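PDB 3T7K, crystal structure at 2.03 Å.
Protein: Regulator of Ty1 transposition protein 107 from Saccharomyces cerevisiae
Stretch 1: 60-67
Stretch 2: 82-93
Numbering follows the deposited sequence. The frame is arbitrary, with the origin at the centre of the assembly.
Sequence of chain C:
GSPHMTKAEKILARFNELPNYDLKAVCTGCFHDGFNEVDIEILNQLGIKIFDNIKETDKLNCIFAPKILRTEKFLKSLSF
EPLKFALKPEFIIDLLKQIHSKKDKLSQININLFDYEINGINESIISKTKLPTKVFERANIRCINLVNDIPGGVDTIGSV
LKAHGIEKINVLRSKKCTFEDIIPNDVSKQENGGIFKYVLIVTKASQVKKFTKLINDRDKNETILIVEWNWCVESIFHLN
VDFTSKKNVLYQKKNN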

ATOM      1  N   LEU C  60      -3.515   6.386  -6.494  1.00 39.70           N
ATOM      2  CA  LEU C  60      -4.662   6.750  -7.307  1.00 39.91           C
ATOM      3  C   LEU C  60      -5.491   5.506  -7.592  1.00 37.92           C
ATOM      4  O   LEU C  60      -4.954   4.402  -7.664  1.00 35.20           O
ATOM      5  CB  LEU C  60      -4.212   7.388  -8.613  1.00 35.60           C
ATOM      6  CG  LEU C  60      -3.203   8.519  -8.430  1.00 41.10           C
ATOM      7  CD1 LEU C  60      -2.655   8.978  -9.784  1.00 40.44           C
ATOM      8  CD2 LEU C  60      -3.818   9.665  -7.681  1.00 39.30           C
ATOM      9  N   ASN C  61      -6.801   5.679  -7.743  1.00 34.31           N
ATOM     10  CA  ASN C  61      -7.668   4.545  -8.031  1.00 33.11           C
ATOM     11  C   ASN C  61      -8.645   4.850  -9.158  1.00 29.02           C
ATOM     12  O   ASN C  61      -9.493   4.034  -9.491  1.00 32.00           O
ATOM     13  CB  ASN C  61      -8.422   4.105  -6.765  1.00 34.48           C
ATOM     14  CG  ASN C  61      -9.348   5.191  -6.217  1.00 35.27           C
ATOM     15  OD1 ASN C  61      -9.666   6.156  -6.903  1.00 31.77           O
ATOM     16  ND2 ASN C  61      -9.781   5.031  -4.965  1.00 38.74           N
ATOM     17  N   CYS C  62      -8.518   6.024  -9.757  1.00 30.89           N
ATOM     18  CA  CYS C  62      -9.515   6.481 -10.705  1.00 32.85           C
ATOM     19  C   CYS C  62      -8.908   7.288 -11.839  1.00 32.96           C
ATOM     20  O   CYS C  62      -7.903   7.973 -11.672  1.00 35.86           O
ATOM     21  CB  CYS C  62     -10.551   7.336  -9.960  1.00 34.73           C
ATOM     22  SG  CYS C  62     -11.871   8.010 -10.979  1.00 37.62           S
ATOM     23  N   ILE C  63      -9.535   7.224 -13.003  1.00 33.67           N
ATOM     24  CA  ILE C  63      -9.136   8.077 -14.106  1.00 37.04           C
ATOM     25  C   ILE C  63     -10.371   8.644 -14.762  1.00 33.08           C
ATOM     26  O   ILE C  63     -11.324   7.922 -15.008  1.00 33.86           O
ATOM     27  CB  ILE C  63      -8.301   7.310 -15.166  1.00 37.00           C
ATOM     28  CG1 ILE C  63      -8.077   8.191 -16.390  1.00 40.40           C
ATOM     29  CG2 ILE C  63      -8.996   6.037 -15.597  1.00 32.23           C
ATOM     30  CD1 ILE C  63      -6.631   8.554 -16.597  1.00 42.00           C
ATOM     31  N   PHE C  64     -10.361   9.950 -15.002  1.00 33.82           N
ATOM     32  CA  PHE C  64     -11.410  10.600 -15.774  1.00 37.80           C
ATOM     33  C   PHE C  64     -10.907  10.843 -17.186  1.00 36.32           C
ATOM     34  O   PHE C  64      -9.857  11.446 -17.372  1.00 39.88           O
ATOM     35  CB  PHE C  64     -11.797  11.936 -15.141  1.00 38.30           C
ATOM     36  CG  PHE C  64     -12.485  11.795 -13.799  1.00 34.58           C
ATOM     37  CD1 PHE C  64     -13.817  11.433 -13.725  1.00 36.58           C
ATOM     38  CD2 PHE C  64     -11.789  12.017 -12.625  1.00 34.74           C
ATOM     39  CE1 PHE C  64     -14.450  11.296 -12.490  1.00 32.88           C
ATOM     40  CE2 PHE C  64     -12.412  11.880 -11.392  1.00 40.01           C
ATOM     41  CZ  PHE C  64     -13.743  11.513 -11.329  1.00 35.46           C
ATOM     42  N   ALA C  65     -11.664  10.374 -18.170  1.00 32.24           N
ATOM     43  CA  ALA C  65     -11.304  10.547 -19.571  1.00 40.64           C
ATOM     44  C   ALA C  65     -12.553  10.364 -20.403  1.00 40.37           C
ATOM     45  O   ALA C  65     -13.406   9.546 -20.075  1.00 36.79           O
ATOM     46  CB  ALA C  65     -10.227   9.526 -19.994  1.00 35.41           C
ATOM     47  N   PRO C  66     -12.668  11.137 -21.487  1.00 45.67           N
ATOM     48  CA  PRO C  66     -13.792  11.030 -22.425  1.00 43.58           C
ATOM     49  C   PRO C  66     -13.832   9.687 -23.137  1.00 45.07           C
ATOM     50  O   PRO C  66     -14.918   9.234 -23.506  1.00 49.26           O
ATOM     51  CB  PRO C  66     -13.535  12.170 -23.419  1.00 46.10           C
ATOM     52  CG  PRO C  66     -12.093  12.519 -23.244  1.00 50.13           C
ATOM     53  CD  PRO C  66     -11.783  12.265 -21.803  1.00 43.95           C
ATOM     54  N   LYS C  67     -12.674   9.051 -23.317  1.00 46.24           N
ATOM     55  CA  LYS C  67     -12.594   7.751 -23.998  1.00 44.98           C
ATOM     56  C   LYS C  67     -11.227   7.123 -23.776  1.00 42.61           C
ATOM     57  O   LYS C  67     -10.315   7.766 -23.262  0.60 43.57           O
ATOM     58  CB  LYS C  67     -12.837   7.903 -25.510  1.00 50.16           C
ATOM     59  CG  LYS C  67     -11.852   8.852 -26.193  1.00 47.58           C
ATOM     60  CD  LYS C  67     -12.100   8.974 -27.698  1.00 54.04           C
ATOM     61  CE  LYS C  67     -11.728   7.695 -28.445  1.00 57.69           C
ATOM     62  NZ  LYS C  67     -11.619   7.922 -29.919  1.00 64.34           N
ATOM     63  N   PRO C  82      -5.413  -0.929  -6.858  1.00 37.47           N
ATOM     64  CA  PRO C  82      -5.820  -1.183  -8.237  1.00 34.06           C
ATOM     65  C   PRO C  82      -6.464   0.036  -8.861  1.00 34.35           C
ATOM     66  O   PRO C  82      -6.707   1.036  -8.174  1.00 33.55           O
ATOM     67  CB  PRO C  82      -6.883  -2.261  -8.066  1.00 34.30           C
ATOM     68  CG  PRO C  82      -7.588  -1.830  -6.772  1.00 36.96           C
ATOM     69  CD  PRO C  82      -6.510  -1.195  -5.904  1.00 39.18           C
ATOM     70  N   LEU C  83      -6.765  -0.057 -10.153  1.00 31.32           N
ATOM     71  CA  LEU C  83      -7.648   0.909 -10.781  1.00 31.17           C
ATOM     72  C   LEU C  83      -9.045   0.462 -10.426  1.00 36.00           C
ATOM     73  O   LEU C  83      -9.377  -0.700 -10.601  1.00 34.89           O
ATOM     74  CB  LEU C  83      -7.494   0.913 -12.299  1.00 33.75           C
ATOM     75  CG  LEU C  83      -8.481   1.810 -13.053  1.00 31.23           C
ATOM     76  CD1 LEU C  83      -8.216   3.297 -12.783  1.00 33.60           C
ATOM     77  CD2 LEU C  83      -8.427   1.526 -14.544  1.00 35.12           C
ATOM     78  N   LYS C  84      -9.862   1.372  -9.914  1.00 31.56           N
ATOM     79  CA  LYS C  84     -11.198   0.993  -9.475  1.00 34.39           C
ATOM     80  C   LYS C  84     -12.255   1.581 -10.377  1.00 34.07           C
ATOM     81  O   LYS C  84     -13.302   0.986 -10.595  1.00 36.99           O
ATOM     82  CB  LYS C  84     -11.425   1.465  -8.035  1.00 33.93           C
ATOM     83  CG  LYS C  84     -10.613   0.674  -7.030  1.00 39.44           C
ATOM     84  CD  LYS C  84     -10.837   1.117  -5.595  1.00 44.17           C
ATOM     85  CE  LYS C  84      -9.962   0.287  -4.660  1.00 45.31           C
ATOM     86  NZ  LYS C  84     -10.047   0.728  -3.237  1.00 48.40           N
ATOM     87  N   PHE C  85     -11.980   2.766 -10.901  1.00 34.51           N
ATOM     88  CA  PHE C  85     -12.957   3.453 -11.711  1.00 35.30           C
ATOM     89  C   PHE C  85     -12.290   4.124 -12.896  1.00 34.96           C
ATOM     90  O   PHE C  85     -11.230   4.713 -12.770  1.00 36.41           O
ATOM     91  CB  PHE C  85     -13.691   4.498 -10.879  1.00 33.74           C
ATOM     92  CG  PHE C  85     -14.487   3.924  -9.738  1.00 35.72           C
ATOM     93  CD1 PHE C  85     -15.741   3.374  -9.956  1.00 36.86           C
ATOM     94  CD2 PHE C  85     -13.992   3.964  -8.447  1.00 35.48           C
ATOM     95  CE1 PHE C  85     -16.481   2.867  -8.896  1.00 40.56           C
ATOM     96  CE2 PHE C  85     -14.729   3.463  -7.381  1.00 39.88           C
ATOM     97  CZ  PHE C  85     -15.969   2.913  -7.608  1.00 38.85           C
ATOM     98  N   ALA C  86     -12.933   4.033 -14.047  1.00 34.51           N
ATOM     99  CA  ALA C  86     -12.464   4.707 -15.239  1.00 39.08           C
ATOM    100  C   ALA C  86     -13.699   5.413 -15.726  1.00 38.46           C
ATOM    101  O   ALA C  86     -14.598   4.787 -16.265  1.00 39.29           O
ATOM    102  CB  ALA C  86     -11.965   3.691 -16.268  1.00 37.94           C
ATOM    103  N   LEU C  87     -13.761   6.718 -15.506  1.00 37.99           N
ATOM    104  CA  LEU C  87     -15.033   7.419 -15.601  1.00 39.54           C
ATOM    105  C   LEU C  87     -15.000   8.552 -16.607  1.00 39.85           C
ATOM    106  O   LEU C  87     -14.003   9.259 -16.726  1.00 35.43           O
ATOM    107  CB  LEU C  87     -15.413   7.982 -14.232  1.00 37.06           C
ATOM    108  CG  LEU C  87     -15.740   6.968 -13.144  1.00 38.94           C
ATOM    109  CD1 LEU C  87     -16.104   7.714 -11.869  1.00 36.18           C
ATOM    110  CD2 LEU C  87     -16.877   6.049 -13.563  1.00 39.84           C
ATOM    111  N   LYS C  88     -16.101   8.725 -17.324  1.00 39.24           N
ATOM    112  CA  LYS C  88     -16.233   9.877 -18.194  1.00 41.32           C
ATOM    113  C   LYS C  88     -16.312  11.158 -17.358  1.00 43.36           C
ATOM    114  O   LYS C  88     -16.787  11.148 -16.211  1.00 44.28           O
ATOM    115  CB  LYS C  88     -17.463   9.727 -19.087  1.00 41.67           C
ATOM    116  CG  LYS C  88     -17.327   8.646 -20.146  1.00 41.35           C
ATOM    117  CD  LYS C  88     -18.510   8.681 -21.099  1.00 45.36           C
ATOM    118  CE  LYS C  88     -18.317   7.761 -22.290  1.00 49.71           C
ATOM    119  N   PRO C  89     -15.841  12.272 -17.924  1.00 42.69           N
ATOM    120  CA  PRO C  89     -15.861  13.542 -17.199  1.00 42.23           C
ATOM    121  C   PRO C  89     -17.290  13.964 -16.849  1.00 40.65           C
ATOM    122  O   PRO C  89     -17.489  14.725 -15.914  1.00 42.92           O
ATOM    123  CB  PRO C  89     -15.226  14.524 -18.202  1.00 46.98           C
ATOM    124  CG  PRO C  89     -15.419  13.877 -19.540  1.00 43.94           C
ATOM    125  CD  PRO C  89     -15.293  12.412 -19.285  1.00 44.40           C
ATOM    126  N   GLU C  90     -18.267  13.471 -17.595  1.00 40.94           N
ATOM    127  CA  GLU C  90     -19.674  13.764 -17.326  1.00 43.20           C
ATOM    128  C   GLU C  90     -20.059  13.485 -15.857  1.00 47.80           C
ATOM    129  O   GLU C  90     -20.997  14.087 -15.320  1.00 47.07           O
ATOM    130  CB  GLU C  90     -20.562  12.953 -18.274  1.00 42.46           C
ATOM    131  CG  GLU C  90     -20.741  13.548 -19.669  1.00 47.35           C
ATOM    132  CD  GLU C  90     -19.558  13.292 -20.614  1.00 54.94           C
ATOM    133  OE1 GLU C  90     -18.461  12.897 -20.148  1.00 49.04           O
ATOM    134  OE2 GLU C  90     -19.733  13.497 -21.839  1.00 60.61           O
ATOM    135  N   PHE C  91     -19.345  12.565 -15.213  1.00 44.70           N
ATOM    136  CA  PHE C  91     -19.573  12.289 -13.800  1.00 43.67           C
ATOM    137  C   PHE C  91     -19.402  13.553 -12.972  1.00 46.35           C
ATOM    138  O   PHE C  91     -20.320  13.974 -12.267  1.00 43.03           O
ATOM    139  CB  PHE C  91     -18.632  11.212 -13.274  1.00 37.40           C
ATOM    140  CG  PHE C  91     -18.681  11.050 -11.776  1.00 37.61           C
ATOM    141  CD1 PHE C  91     -19.660  10.266 -11.183  1.00 42.62           C
ATOM    142  CD2 PHE C  91     -17.758  11.683 -10.966  1.00 34.92           C
ATOM    143  CE1 PHE C  91     -19.713  10.119  -9.799  1.00 39.20           C
ATOM    144  CE2 PHE C  91     -17.803  11.547  -9.587  1.00 38.13           C
ATOM    145  CZ  PHE C  91     -18.787  10.765  -9.002  1.00 41.05           C
ATOM    146  N   ILE C  92     -18.210  14.134 -13.040  1.00 42.35           N
ATOM    147  CA  ILE C  92     -17.904  15.355 -12.315  1.00 45.58           C
ATOM    148  C   ILE C  92     -18.831  16.490 -12.755  1.00 48.86           C
ATOM    149  O   ILE C  92     -19.240  17.341 -11.954  1.00 44.05           O
ATOM    150  CB  ILE C  92     -16.447  15.780 -12.545  1.00 43.96           C
ATOM    151  CG1 ILE C  92     -15.491  14.703 -12.045  1.00 42.32           C
ATOM    152  CG2 ILE C  92     -16.158  17.089 -11.847  1.00 44.66           C
ATOM    153  CD1 ILE C  92     -15.379  14.652 -10.550  1.00 37.51           C
ATOM    154  N   ILE C  93     -19.169  16.497 -14.037  1.00 48.07           N
ATOM    155  CA  ILE C  93     -20.020  17.555 -14.562  1.00 49.56           C
ATOM    156  C   ILE C  93     -21.419  17.435 -13.955  1.00 47.80           C
ATOM    157  O   ILE C  93     -21.921  18.376 -13.357  1.00 49.55           O
ATOM    158  CB  ILE C  93     -20.066  17.543 -16.112  1.00 48.08           C
ATOM    159  CG1 ILE C  93     -18.715  17.979 -16.690  1.00 47.99           C
ATOM    160  CG2 ILE C  93     -21.146  18.478 -16.627  1.00 50.63           C
ATOM    161  CD1 ILE C  93     -18.680  17.969 -18.203  1.00 48.60           C
TER
HETATM  162  O   HOH W   1      -5.940   2.025  -5.955  1.00 45.55           O

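Five backbone hydrogen bonds carry the polar side of this contact. The carbonyl of Asn61 accepts twice: Lys84 N lies 2.7 Å from Asn61 O with an N-H...O angle of 163°, and Phe85 N lies 3.1 Å from the same Asn61 O at 155°. From there the bonding alternates. Ile63 N donates to Phe85 O (3.0 Å, 152°), Leu87 N to Ile63 O (2.8 Å, 171°), and Ala65 N to Leu87 O (3.0 Å, 155°). Ile63 thus bonds through both its amide and its carbonyl to Phe85 and Leu87, the pattern expected of parallel strands. The axes of 62-64 and 85-87 confirm it, running 7° apart with a closest approach of 4.8 Å; Cys62 pairs with Phe85, Ile63 with Ala86 and Phe64 with Leu87.

CA-H...O contacts supplement this ladder, the shortest from Phe64 CA to Leu87 O (3.1 Å, 152° at the hydrogen). Before the strands begin, one water donates to both Leu60 O (3.1 Å) and Pro82 O (2.5 Å), linking two carbonyls that cannot bond each other directly.

Side chains sort by sheet face. Ile63 and Ala86 share one face, where Ile63 CG2 sits 3.8 Å from Ala86 CB and 4.0 Å from Leu83 CD1. Cys62, Phe64, Phe85 and Leu87 occupy the other; there Cys62 SG approaches Phe85 CB at 4.0 Å, while Phe64 CD1 meets Leu87 CB at 3.8 Å.

The Phe64 ring also reaches the helix that follows the second strand. Ile92 CG1 stands 3.9 Å from the centroid of the Phe64 ring, 24° off its normal, a CH-pi contact over the face. Phe91 CD2 approaches the ring's edge, 3.7 Å from Phe64 CE1. Together the stretches bury 649 Å², counting both sides.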